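Long-range contacts in ORF 37 (Human herpesvirus 8 type M, PDB 3FHD), which cleaves double- and single-stranded DNA as a metal-dependent endo- and exonuclease of the PD-(D/E)XK superfamily, processing branched viral DNA intermediates for packaging: residues P29-F33 with V53-L57; L57-L63 with L84-Y88; K67-W71 with V122-Y126; W157-R161 with G228-S232; K181-S185 with F481-A486. One frame throughout, in Å; residues are numbered along the deposited sequence.

Interaction 1. Residues P29-F33 with V53-L57; sequences PADLF and VLASL
A30 forms the apolar centre of this contact: its CB lies 3.5 Å from L57 CD2 and 3.6 Å from V53 CG1, and 65 Å² of the residue is covered by V53-L57. One step outward, L32 CD2 meets L57 CD2 at 3.8 Å. L57 reaches A30 and L32 in the m,t rotamer, and L32, also m,t, points its CB toward the partner. Between A30 and L32, D31 points its CA-to-CB bond away; phi/psi of -115/157° at A30 and -116/109° at D31 give the extended backbone that produces this alternation. P29-F33 has no regular secondary structure, while V53-L57 is the end of helix 47-55 and the turn that follows. The CA register runs P29 to V53 at 5.2 Å and L32 to L57 at 6.6 Å. L57 also packs on L92 and V96, and L32 on Y88 and K95, so both sides rest on helix 83-100. At the polar edge A30 N donates to S56 OG (3.1 Å, 143°). S56 OG (chi1 p) donates in turn to V53 O at a very short 2.5 Å. D31 OD1 accepts from F33 N (2.9 Å), an Asx turn that bends the chain after the extended part. The S56 hydroxyl is thus both acceptor and donor, linking the loop backbone to the last helical turn beside the aliphatic cluster; the segments bury 283 Å² together, both sides summed.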
# COMPACT_ATOMS: atom_id res chain seq x y z
N PRO A 29 -29.53 -0.17 4.13
CA PRO A 29 -28.56 -1.13 3.58
C PRO A 29 -28.76 -1.39 2.09
O PRO A 29 -29.78 -0.99 1.51
CB PRO A 29 -28.85 -2.42 4.38
CG PRO A 29 -30.27 -2.26 4.87
CD PRO A 29 -30.37 -0.78 5.18
N ALA A 30 -27.78 -2.02 1.46
CA ALA A 30 -27.89 -2.43 0.07
C ALA A 30 -27.85 -3.94 0.04
O ALA A 30 -27.34 -4.59 0.95
CB ALA A 30 -26.76 -1.85 -0.77
N ASP A 31 -28.40 -4.50 -1.03
CA ASP A 31 -28.45 -5.93 -1.14
C ASP A 31 -27.60 -6.36 -2.32
O ASP A 31 -27.98 -6.12 -3.47
CB ASP A 31 -29.91 -6.38 -1.29
CG ASP A 31 -30.10 -7.89 -1.12
OD1 ASP A 31 -29.11 -8.61 -0.86
OD2 ASP A 31 -31.26 -8.35 -1.25
N LEU A 32 -26.46 -6.99 -2.05
CA LEU A 32 -25.65 -7.58 -3.12
C LEU A 32 -26.44 -8.64 -3.87
O LEU A 32 -26.12 -8.98 -5.00
CB LEU A 32 -24.33 -8.18 -2.59
CG LEU A 32 -23.14 -7.24 -2.30
CD1 LEU A 32 -21.91 -8.01 -1.81
CD2 LEU A 32 -22.80 -6.38 -3.51
N PHE A 33 -27.49 -9.17 -3.24
CA PHE A 33 -28.32 -10.20 -3.85
C PHE A 33 -29.59 -9.65 -4.49
O PHE A 33 -30.29 -10.37 -5.20
CB PHE A 33 -28.59 -11.33 -2.84
CG PHE A 33 -27.34 -12.06 -2.44
CD1 PHE A 33 -26.76 -12.99 -3.29
CD2 PHE A 33 -26.71 -11.78 -1.23
CE1 PHE A 33 -25.58 -13.65 -2.94
CE2 PHE A 33 -25.53 -12.43 -0.85
CZ PHE A 33 -24.96 -13.37 -1.71
N VAL A 53 -24.66 3.16 2.40
CA VAL A 53 -25.08 2.10 1.48
C VAL A 53 -23.84 1.43 0.89
O VAL A 53 -23.75 0.21 0.88
CB VAL A 53 -26.03 2.62 0.37
CG1 VAL A 53 -26.11 1.65 -0.80
CG2 VAL A 53 -27.42 2.84 0.94
N LEU A 54 -22.88 2.23 0.44
CA LEU A 54 -21.69 1.67 -0.17
C LEU A 54 -20.84 0.88 0.84
O LEU A 54 -20.29 -0.18 0.49
CB LEU A 54 -20.88 2.78 -0.86
CG LEU A 54 -21.35 3.07 -2.30
CD1 LEU A 54 -20.92 4.44 -2.72
CD2 LEU A 54 -20.74 2.03 -3.24
N ALA A 55 -20.74 1.36 2.08
CA ALA A 55 -19.99 0.61 3.11
C ALA A 55 -20.64 -0.76 3.34
O ALA A 55 -19.95 -1.71 3.69
CB ALA A 55 -19.90 1.40 4.45
N SER A 56 -21.95 -0.87 3.10
CA SER A 56 -22.64 -2.16 3.23
C SER A 56 -22.37 -3.21 2.14
O SER A 56 -22.97 -4.30 2.18
CB SER A 56 -24.14 -1.96 3.38
OG SER A 56 -24.76 -1.69 2.12
N LEU A 57 -21.52 -2.89 1.18
CA LEU A 57 -21.21 -3.82 0.08
C LEU A 57 -19.89 -4.58 0.37
O LEU A 57 -19.25 -5.06 -0.55
CB LEU A 57 -21.14 -3.05 -1.24
CG LEU A 57 -22.45 -2.33 -1.67
CD1 LEU A 57 -22.31 -1.79 -3.09
CD2 LEU A 57 -23.65 -3.24 -1.57

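Interaction 2. Residues L57-L63 with L84-Y88; sequences LSFSKFL and LRMAY
An aromatic cluster of F59, F62 and Y88 packs helix 59-64 across helix 83-100 in the helical part of the nuclease. The axes of 59-63 and 84-88 approach to 10.9 Å and cross at 99°; the closest CA pair is F59 and Y88, 6.5 Å apart. S58 is the N-cap, its OG accepting from K61 N (3.1 Å). F59, F62 and Y88 all take chi1 t. F59 CB sits over the Y88 ring face, 4.1 Å from the centroid, and Y88 CA over that of F62 at 4.2 Å; both ring pairs are oblique. R85 CD covers the F59 face (4.2 Å to the centroid), while the guanidinium hydrogen-bonds L160 O, D162 O and Q231 OE1. L63 CD2 meets L84 CD2 at 3.6 Å. Y88 OH donates to L57 O at 2.6 Å, and a water accepts from F59 N (2.8 Å) and donates weakly to Y88 OH (3.1 Å). The buried hydroxyl therefore satisfies a carbonyl just before the helix, within a mainly aromatic and aliphatic interface.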
# COMPACT_ATOMS: atom_id res chain seq x y z
N LEU A 57 -21.52 -2.89 1.18
CA LEU A 57 -21.21 -3.82 0.08
C LEU A 57 -19.89 -4.58 0.37
O LEU A 57 -19.25 -5.06 -0.55
CB LEU A 57 -21.14 -3.05 -1.24
CG LEU A 57 -22.45 -2.33 -1.67
CD1 LEU A 57 -22.31 -1.79 -3.09
CD2 LEU A 57 -23.65 -3.24 -1.57
N SER A 58 -19.52 -4.66 1.64
CA SER A 58 -18.27 -5.29 2.10
C SER A 58 -18.32 -6.83 2.07
O SER A 58 -19.39 -7.42 2.09
CB SER A 58 -18.00 -4.82 3.54
OG SER A 58 -18.97 -5.38 4.42
N PHE A 59 -17.16 -7.48 2.08
CA PHE A 59 -17.07 -8.94 2.20
C PHE A 59 -17.78 -9.41 3.50
O PHE A 59 -18.45 -10.43 3.50
CB PHE A 59 -15.59 -9.32 2.24
CG PHE A 59 -15.30 -10.84 2.06
CD1 PHE A 59 -15.95 -11.61 1.11
CD2 PHE A 59 -14.27 -11.44 2.78
CE1 PHE A 59 -15.66 -13.00 0.95
CE2 PHE A 59 -13.96 -12.85 2.60
CZ PHE A 59 -14.64 -13.59 1.66
N SER A 60 -17.61 -8.68 4.60
CA SER A 60 -18.22 -9.06 5.89
C SER A 60 -19.74 -9.10 5.80
O SER A 60 -20.36 -10.09 6.23
CB SER A 60 -17.73 -8.13 7.02
OG SER A 60 -16.30 -8.18 7.15
N LYS A 61 -20.35 -8.06 5.22
CA LYS A 61 -21.80 -8.02 5.08
C LYS A 61 -22.29 -9.08 4.07
O LYS A 61 -23.36 -9.65 4.23
CB LYS A 61 -22.27 -6.62 4.68
CG LYS A 61 -22.02 -5.52 5.73
CD LYS A 61 -22.75 -5.76 7.03
CE LYS A 61 -22.87 -4.45 7.87
NZ LYS A 61 -21.56 -3.69 8.01
N PHE A 62 -21.51 -9.31 3.01
CA PHE A 62 -21.75 -10.44 2.12
C PHE A 62 -21.87 -11.79 2.91
O PHE A 62 -22.85 -12.52 2.77
CB PHE A 62 -20.65 -10.46 1.05
CG PHE A 62 -20.67 -11.67 0.16
CD1 PHE A 62 -21.61 -11.79 -0.86
CD2 PHE A 62 -19.73 -12.67 0.33
CE1 PHE A 62 -21.61 -12.92 -1.70
CE2 PHE A 62 -19.72 -13.81 -0.50
CZ PHE A 62 -20.66 -13.93 -1.51
N LEU A 63 -20.89 -12.11 3.75
CA LEU A 63 -20.84 -13.39 4.43
C LEU A 63 -21.91 -13.52 5.53
O LEU A 63 -22.25 -14.65 5.97
CB LEU A 63 -19.44 -13.63 5.02
CG LEU A 63 -18.30 -13.75 4.02
CD1 LEU A 63 -16.97 -13.95 4.79
CD2 LEU A 63 -18.57 -14.87 3.04
N LEU A 84 -14.11 -18.23 -2.31
CA LEU A 84 -15.23 -17.43 -1.78
C LEU A 84 -15.00 -15.90 -1.98
O LEU A 84 -15.94 -15.13 -2.21
CB LEU A 84 -15.47 -17.81 -0.30
CG LEU A 84 -16.63 -17.15 0.44
CD1 LEU A 84 -17.95 -17.29 -0.35
CD2 LEU A 84 -16.75 -17.74 1.86
N ARG A 85 -13.73 -15.49 -1.93
CA ARG A 85 -13.34 -14.09 -2.24
C ARG A 85 -13.64 -13.75 -3.73
O ARG A 85 -14.12 -12.64 -4.01
CB ARG A 85 -11.85 -13.89 -1.93
CG ARG A 85 -11.37 -12.44 -2.07
CD ARG A 85 -12.03 -11.51 -1.09
NE ARG A 85 -11.77 -10.10 -1.44
CZ ARG A 85 -12.02 -9.05 -0.66
NH1 ARG A 85 -12.45 -9.24 0.57
NH2 ARG A 85 -11.76 -7.82 -1.11
N MET A 86 -13.35 -14.70 -4.63
CA MET A 86 -13.69 -14.56 -6.08
C MET A 86 -15.20 -14.43 -6.26
O MET A 86 -15.65 -13.54 -6.98
CB MET A 86 -13.15 -15.76 -6.90
CG MET A 86 -11.64 -15.72 -7.14
SD MET A 86 -11.00 -14.22 -7.93
CE MET A 86 -9.64 -13.99 -6.87
N ALA A 87 -15.97 -15.26 -5.56
CA ALA A 87 -17.46 -15.19 -5.56
C ALA A 87 -17.95 -13.80 -5.12
O ALA A 87 -18.81 -13.19 -5.78
CB ALA A 87 -18.04 -16.27 -4.63
N TYR A 88 -17.42 -13.32 -4.00
CA TYR A 88 -17.70 -11.95 -3.52
C TYR A 88 -17.37 -10.89 -4.57
O TYR A 88 -18.20 -10.00 -4.81
CB TYR A 88 -16.90 -11.64 -2.23
CG TYR A 88 -16.89 -10.15 -1.89
CD1 TYR A 88 -18.05 -9.51 -1.48
CD2 TYR A 88 -15.71 -9.40 -2.02
CE1 TYR A 88 -18.06 -8.12 -1.19
CE2 TYR A 88 -15.70 -8.01 -1.75
CZ TYR A 88 -16.88 -7.40 -1.31
OH TYR A 88 -16.87 -6.04 -1.04
O HOH W 1 -14.68 -6.47 1.12

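Interaction 3. Residues K67-W71 with V122-Y126; sequences KVRDW and VASVY
K67 opens the contact through its backbone, K67 O standing 3.8 Å from V122 CG1, while its side chain leads away from V122-Y126. V68 comes next, chi1 t, with CG2 a loose 4.4 Å from V122 CG2; its CA is 6.8 Å from that of V122, matching the 6.8 Å between the CA atoms of W71 and A123. Both segments are helical throughout, on helices 66-72 and 122-130, and the short axes approach to 10.8 Å at a crossing angle of -76°. A full turn after K67, W71 supplies most of the first segment's contact, with 106 Å² covered. Its CB points toward the second helix, and chi1 172° (t) with chi2 63° lays the indole across the first turn of that helix: V122 CG2 and A123 N lie over one face, W71 CB is 3.7 Å from V122 CG1, and W71 CD1 is 3.8 Å from A123 CB. Farther along, W71 CZ2 reaches Y126 CG at 3.4 Å. The two six-membered rings are oblique, with planes at 52° and centroids 5.0 Å apart, and W71 CH2 lies over the Y126 face. Y126 OH bonds to S80 N. This is plain helix-helix packing built on one large aromatic residue. No direct hydrogen bond joins the segments; a water accepts from W71 NE1 (3.2 Å) and donates to A123 O (2.8 Å), so the indole nitrogen is satisfied at the edge of an essentially apolar interface.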
# COMPACT_ATOMS: atom_id res chain seq x y z
N LYS A 67 -28.73 -15.28 2.62
CA LYS A 67 -28.52 -16.23 1.53
C LYS A 67 -27.18 -16.99 1.61
O LYS A 67 -27.14 -18.16 1.26
CB LYS A 67 -28.74 -15.55 0.17
CG LYS A 67 -30.15 -14.97 -0.04
CD LYS A 67 -30.41 -14.75 -1.54
CE LYS A 67 -31.84 -14.33 -1.87
NZ LYS A 67 -31.95 -12.90 -2.32
N VAL A 68 -26.11 -16.34 2.09
CA VAL A 68 -24.82 -17.02 2.35
C VAL A 68 -24.93 -17.94 3.58
O VAL A 68 -24.40 -19.06 3.58
CB VAL A 68 -23.63 -16.02 2.53
CG1 VAL A 68 -22.32 -16.75 2.86
CG2 VAL A 68 -23.43 -15.18 1.27
N ARG A 69 -25.62 -17.45 4.62
CA ARG A 69 -25.88 -18.20 5.86
C ARG A 69 -26.64 -19.49 5.59
O ARG A 69 -26.28 -20.56 6.10
CB ARG A 69 -26.70 -17.35 6.84
CG ARG A 69 -25.95 -16.22 7.53
CD ARG A 69 -26.90 -15.47 8.46
NE ARG A 69 -26.26 -14.38 9.20
CZ ARG A 69 -25.67 -14.51 10.38
NH1 ARG A 69 -25.57 -15.70 10.97
NH2 ARG A 69 -25.15 -13.44 10.96
N ASP A 70 -27.70 -19.37 4.78
CA ASP A 70 -28.54 -20.48 4.36
C ASP A 70 -27.77 -21.54 3.56
O ASP A 70 -27.93 -22.74 3.80
CB ASP A 70 -29.72 -19.97 3.52
CG ASP A 70 -30.76 -19.22 4.35
OD1 ASP A 70 -30.67 -19.19 5.60
OD2 ASP A 70 -31.69 -18.64 3.73
N TRP A 71 -26.99 -21.09 2.58
CA TRP A 71 -26.10 -21.94 1.78
C TRP A 71 -25.07 -22.64 2.67
O TRP A 71 -24.85 -23.85 2.53
CB TRP A 71 -25.39 -21.06 0.73
CG TRP A 71 -24.28 -21.70 -0.08
CD1 TRP A 71 -24.39 -22.75 -0.95
CD2 TRP A 71 -22.90 -21.29 -0.12
NE1 TRP A 71 -23.16 -23.03 -1.50
CE2 TRP A 71 -22.23 -22.15 -1.01
CE3 TRP A 71 -22.17 -20.29 0.53
CZ2 TRP A 71 -20.86 -22.05 -1.28
CZ3 TRP A 71 -20.81 -20.18 0.27
CH2 TRP A 71 -20.17 -21.07 -0.64
N VAL A 122 -25.69 -17.87 -4.97
CA VAL A 122 -24.37 -18.07 -4.39
C VAL A 122 -23.83 -19.49 -4.60
O VAL A 122 -22.64 -19.63 -4.89
CB VAL A 122 -24.29 -17.59 -2.92
CG1 VAL A 122 -25.11 -18.51 -1.99
CG2 VAL A 122 -22.87 -17.48 -2.46
N ALA A 123 -24.67 -20.52 -4.52
CA ALA A 123 -24.21 -21.89 -4.75
C ALA A 123 -23.49 -22.03 -6.09
O ALA A 123 -22.40 -22.58 -6.14
CB ALA A 123 -25.35 -22.90 -4.65
N SER A 124 -24.09 -21.53 -7.16
CA SER A 124 -23.52 -21.66 -8.52
C SER A 124 -22.30 -20.79 -8.73
O SER A 124 -21.27 -21.25 -9.26
CB SER A 124 -24.55 -21.33 -9.59
OG SER A 124 -25.62 -22.22 -9.50
N VAL A 125 -22.40 -19.53 -8.32
CA VAL A 125 -21.28 -18.61 -8.44
C VAL A 125 -20.07 -19.20 -7.72
O VAL A 125 -18.98 -19.30 -8.31
CB VAL A 125 -21.62 -17.22 -7.90
CG1 VAL A 125 -20.40 -16.33 -7.84
CG2 VAL A 125 -22.69 -16.59 -8.81
N TYR A 126 -20.28 -19.67 -6.48
CA TYR A 126 -19.19 -20.29 -5.73
C TYR A 126 -18.56 -21.49 -6.45
O TYR A 126 -17.34 -21.60 -6.52
CB TYR A 126 -19.61 -20.68 -4.29
CG TYR A 126 -18.45 -21.34 -3.61
CD1 TYR A 126 -17.45 -20.56 -2.97
CD2 TYR A 126 -18.27 -22.71 -3.68
CE1 TYR A 126 -16.36 -21.15 -2.41
CE2 TYR A 126 -17.17 -23.33 -3.11
CZ TYR A 126 -16.22 -22.53 -2.49
OH TYR A 126 -15.13 -23.13 -1.93
O HOH W 2 -21.98 -24.54 -4.12

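Interaction 4. Residues W157-R161 with G228-S232; sequences WDALR and GFMQS. With SO4 (sulfate ion), chain B.
The F229 ring is covered by the aliphatic part of an arginine that also holds a sulfate ion. R161 CG lies over the ring face, 4.0 Å from the centroid and 5° off the normal, a CH-pi contact. The rotamer m,t,p, with chi4 90°, then carries the guanidinium past the ring, where R161 NH1 donates to sulfate O4 (2.6 Å, 173°) and R161 NH2 to O1 (3.1 Å, 159°). A second aromatic contact is edge-to-face: F229 turns its edge to the face of the W157 six-membered ring, centroids 5.8 Å apart and planes at 79°, with W157 CZ3 3.6 Å from F229 CB. W157, L160 and F229 are all chi1 t. L160 CD2 packs against F229 CB at 4.1 Å. W157-L160 is helical, whereas G228-S232 is extended and includes strand 230-231; the closest CA pair is R161 and F229, 8.0 Å apart. No hydrogen bond joins the segments directly. S167, S168 and S241 also hydrogen-bond the sulfate, which probably came from the crystallisation liquor. With the R161 side chain about 10 Å from the bound magnesium, this anion site is consistent with a place for a DNA phosphate near the metal centre of a PD-(D/E)XK nuclease.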
# COMPACT_ATOMS: atom_id res chain seq x y z
N TRP A 157 -13.86 1.88 -2.54
CA TRP A 157 -12.55 1.67 -1.86
C TRP A 157 -12.66 0.99 -0.49
O TRP A 157 -12.05 -0.07 -0.28
CB TRP A 157 -11.80 3.02 -1.70
CG TRP A 157 -10.34 2.89 -1.38
CD1 TRP A 157 -9.71 3.32 -0.25
CD2 TRP A 157 -9.32 2.32 -2.23
NE1 TRP A 157 -8.36 3.02 -0.33
CE2 TRP A 157 -8.10 2.41 -1.53
CE3 TRP A 157 -9.33 1.72 -3.50
CZ2 TRP A 157 -6.87 1.95 -2.08
CZ3 TRP A 157 -8.11 1.25 -4.05
CH2 TRP A 157 -6.91 1.36 -3.32
N ASP A 158 -13.42 1.60 0.42
CA ASP A 158 -13.53 1.12 1.81
C ASP A 158 -14.20 -0.26 1.84
O ASP A 158 -13.71 -1.14 2.51
CB ASP A 158 -14.30 2.10 2.70
CG ASP A 158 -13.50 3.39 2.99
OD1 ASP A 158 -12.25 3.36 2.91
OD2 ASP A 158 -14.14 4.42 3.31
N ALA A 159 -15.28 -0.43 1.09
CA ALA A 159 -16.00 -1.70 1.04
C ALA A 159 -15.16 -2.87 0.55
O ALA A 159 -15.18 -3.97 1.13
CB ALA A 159 -17.29 -1.55 0.19
N LEU A 160 -14.38 -2.62 -0.51
CA LEU A 160 -13.55 -3.63 -1.16
C LEU A 160 -12.36 -4.09 -0.25
O LEU A 160 -11.98 -5.28 -0.22
CB LEU A 160 -12.99 -3.01 -2.45
CG LEU A 160 -12.02 -3.92 -3.22
CD1 LEU A 160 -12.67 -5.23 -3.69
CD2 LEU A 160 -11.36 -3.18 -4.43
N ARG A 161 -11.83 -3.14 0.52
CA ARG A 161 -10.74 -3.42 1.44
C ARG A 161 -11.12 -4.21 2.72
O ARG A 161 -10.25 -4.80 3.39
CB ARG A 161 -10.02 -2.11 1.79
CG ARG A 161 -9.33 -1.52 0.56
CD ARG A 161 -8.98 -0.04 0.82
NE ARG A 161 -8.12 0.07 2.00
CZ ARG A 161 -6.79 0.03 1.97
NH1 ARG A 161 -6.15 -0.06 0.81
NH2 ARG A 161 -6.08 0.09 3.08
N GLY A 228 -4.56 0.91 -8.28
CA GLY A 228 -5.73 0.53 -7.51
C GLY A 228 -5.38 -0.50 -6.44
O GLY A 228 -4.23 -0.61 -6.01
N PHE A 229 -6.38 -1.25 -6.01
CA PHE A 229 -6.16 -2.21 -4.96
C PHE A 229 -5.91 -3.61 -5.57
O PHE A 229 -6.73 -4.12 -6.32
CB PHE A 229 -7.40 -2.30 -4.06
CG PHE A 229 -7.13 -3.04 -2.78
CD1 PHE A 229 -6.13 -2.60 -1.90
CD2 PHE A 229 -7.85 -4.18 -2.47
CE1 PHE A 229 -5.88 -3.31 -0.68
CE2 PHE A 229 -7.62 -4.88 -1.30
CZ PHE A 229 -6.63 -4.45 -0.42
N MET A 230 -4.76 -4.19 -5.26
CA MET A 230 -4.33 -5.47 -5.80
C MET A 230 -4.54 -6.56 -4.76
O MET A 230 -3.71 -6.70 -3.86
CB MET A 230 -2.85 -5.40 -6.15
CG MET A 230 -2.65 -4.51 -7.37
SD MET A 230 -0.98 -4.01 -7.81
CE MET A 230 -0.16 -3.95 -6.26
N GLN A 231 -5.62 -7.33 -4.91
CA GLN A 231 -5.88 -8.48 -4.05
C GLN A 231 -4.88 -9.61 -4.44
O GLN A 231 -4.46 -9.69 -5.63
CB GLN A 231 -7.32 -8.96 -4.26
CG GLN A 231 -8.38 -7.87 -4.01
CD GLN A 231 -9.76 -8.27 -4.54
OE1 GLN A 231 -10.61 -8.78 -3.79
NE2 GLN A 231 -10.00 -8.03 -5.84
N SER A 232 -4.49 -10.46 -3.50
CA SER A 232 -3.77 -11.70 -3.83
C SER A 232 -4.66 -12.71 -4.58
O SER A 232 -5.64 -13.21 -4.02
CB SER A 232 -3.19 -12.38 -2.57
OG SER A 232 -2.83 -13.75 -2.88
S SO4 B . -2.52 -0.34 1.60
O1 SO4 B . -3.13 -0.73 2.86
O2 SO4 B . -1.53 0.71 1.85
O3 SO4 B . -1.88 -1.53 1.07
O4 SO4 B . -3.54 0.04 0.66

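Interaction 5. Residues K181-S185 with F481-A486; sequences KKIFS and FWSRSA
This buried loop-on-helix contact packs two hydrophobic side chains of K181-S185 against the long helix 468-489 near the C-terminus, joining parts of the PD-(D/E)XK nuclease chain almost 300 residues apart. The loop has no regular secondary structure, and F481-A486 is helical throughout; the nearest CA pairs are I183 with W482 (7.6 Å) and F184 with A486 (8.2 Å). Both I183 (m,t) and F184 (chi1 m) point their CA-to-CB bonds toward the helix. I183 CD1 reaches F481 CE2 at 3.6 Å, while I183 CG2 lies 3.7 Å from W482 CD1. F184 presents its edge to the W482 face in an offset edge-to-face pair, with 5.4 Å between the F184 and five-membered-ring centroids and planes at 61°. F184 CZ also touches A486 CB at 4.0 Å. W482 NE1 bonds to G163 O, and the backbone of I183 pairs with G163, so both sides bond to the G163 backbone. S485 OG, 3.8 Å from I183 CD1, donates to F481 O one turn back at 2.9 Å.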
# COMPACT_ATOMS: atom_id res chain seq x y z
N LYS A 181 -7.15 -2.23 15.29
CA LYS A 181 -7.58 -2.36 13.89
C LYS A 181 -8.48 -3.59 13.88
O LYS A 181 -8.64 -4.24 14.92
CB LYS A 181 -6.40 -2.58 12.96
CG LYS A 181 -5.48 -1.40 12.97
CD LYS A 181 -4.29 -1.47 12.05
CE LYS A 181 -3.49 -0.18 12.33
NZ LYS A 181 -2.42 0.04 11.32
N LYS A 182 -9.13 -3.84 12.75
CA LYS A 182 -10.04 -4.98 12.53
C LYS A 182 -9.75 -5.49 11.13
O LYS A 182 -9.38 -4.69 10.26
CB LYS A 182 -11.52 -4.53 12.58
CG LYS A 182 -12.11 -4.22 13.92
CD LYS A 182 -13.54 -3.70 13.76
CE LYS A 182 -14.55 -4.84 13.97
NZ LYS A 182 -15.92 -4.35 14.46
N ILE A 183 -9.83 -6.80 10.90
CA ILE A 183 -9.83 -7.35 9.51
C ILE A 183 -11.25 -7.19 8.97
O ILE A 183 -11.44 -6.68 7.89
CB ILE A 183 -9.44 -8.84 9.50
CG1 ILE A 183 -7.98 -9.00 9.94
CG2 ILE A 183 -9.65 -9.48 8.10
CD1 ILE A 183 -7.60 -10.37 10.36
N PHE A 184 -12.25 -7.55 9.78
CA PHE A 184 -13.64 -7.57 9.37
C PHE A 184 -14.45 -6.51 10.11
O PHE A 184 -14.30 -6.37 11.33
CB PHE A 184 -14.26 -8.94 9.69
CG PHE A 184 -13.52 -10.12 9.08
CD1 PHE A 184 -13.60 -10.37 7.72
CD2 PHE A 184 -12.77 -10.99 9.88
CE1 PHE A 184 -12.92 -11.44 7.15
CE2 PHE A 184 -12.08 -12.08 9.28
CZ PHE A 184 -12.18 -12.28 7.92
N SER A 185 -15.33 -5.81 9.38
CA SER A 185 -16.38 -4.93 9.95
C SER A 185 -17.78 -5.52 9.71
O SER A 185 -18.45 -5.12 8.78
CB SER A 185 -16.33 -3.55 9.28
OG SER A 185 -15.05 -2.97 9.45
N PHE A 481 -3.55 -15.81 11.69
CA PHE A 481 -4.38 -14.84 12.40
C PHE A 481 -5.65 -14.54 11.57
O PHE A 481 -6.72 -14.47 12.13
CB PHE A 481 -3.59 -13.57 12.74
CG PHE A 481 -4.43 -12.42 13.30
CD1 PHE A 481 -5.14 -12.56 14.49
CD2 PHE A 481 -4.45 -11.21 12.63
CE1 PHE A 481 -5.93 -11.48 15.00
CE2 PHE A 481 -5.19 -10.14 13.09
CZ PHE A 481 -5.94 -10.26 14.31
N TRP A 482 -5.52 -14.37 10.24
CA TRP A 482 -6.70 -14.25 9.37
C TRP A 482 -7.70 -15.43 9.55
O TRP A 482 -8.91 -15.23 9.69
CB TRP A 482 -6.30 -14.10 7.89
CG TRP A 482 -7.45 -13.63 7.03
CD1 TRP A 482 -7.72 -12.34 6.66
CD2 TRP A 482 -8.51 -14.43 6.49
NE1 TRP A 482 -8.86 -12.29 5.89
CE2 TRP A 482 -9.35 -13.56 5.74
CE3 TRP A 482 -8.81 -15.80 6.52
CZ2 TRP A 482 -10.50 -14.00 5.09
CZ3 TRP A 482 -9.94 -16.26 5.83
CH2 TRP A 482 -10.78 -15.35 5.13
N SER A 483 -7.18 -16.65 9.56
CA SER A 483 -8.00 -17.85 9.67
C SER A 483 -8.71 -17.93 11.01
O SER A 483 -9.90 -18.23 11.07
CB SER A 483 -7.12 -19.08 9.45
OG SER A 483 -6.58 -18.96 8.15
N ARG A 484 -7.99 -17.65 12.09
CA ARG A 484 -8.61 -17.59 13.42
C ARG A 484 -9.73 -16.54 13.51
O ARG A 484 -10.80 -16.81 14.06
CB ARG A 484 -7.57 -17.29 14.51
CG ARG A 484 -6.64 -18.43 14.81
CD ARG A 484 -5.90 -18.19 16.14
NE ARG A 484 -5.16 -16.93 16.23
CZ ARG A 484 -3.99 -16.68 15.64
NH1 ARG A 484 -3.41 -17.60 14.87
NH2 ARG A 484 -3.40 -15.50 15.82
N SER A 485 -9.45 -15.34 12.97
CA SER A 485 -10.38 -14.24 12.97
C SER A 485 -11.62 -14.55 12.11
O SER A 485 -12.72 -14.21 12.53
CB SER A 485 -9.70 -12.96 12.48
OG SER A 485 -8.58 -12.64 13.29
N ALA A 486 -11.43 -15.18 10.93
CA ALA A 486 -12.55 -15.65 10.09
C ALA A 486 -13.42 -16.71 10.79
O ALA A 486 -14.64 -16.63 10.70
CB ALA A 486 -12.08 -16.17 8.71

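How the interactions relate
Interactions 1, 2 and 3 form one continuous patch in the helical part of the chain, with the P29-F33 loop packed on it. Interactions 1 and 2 share L57, and F33 CZ of interaction 1 touches both F62 CE1 (3.4 Å) and V68 CG2 (3.8 Å); interactions 2 and 3, centres about 11 Å apart, also meet at L84 N and Y126 CE1 (3.7 Å). From interaction 2 toward interaction 4, R85 NH2 reaches L160 O at 2.7 Å and R85 NE reaches Q231 OE1 at 2.9 Å. Interaction 5 adjoins interaction 2 through S60 OG and F184 CB (3.3 Å) but does not touch interaction 4. Interaction 4 alone approaches the metal site: the W157 side chain is about 8 Å from that of D243, a magnesium ligand.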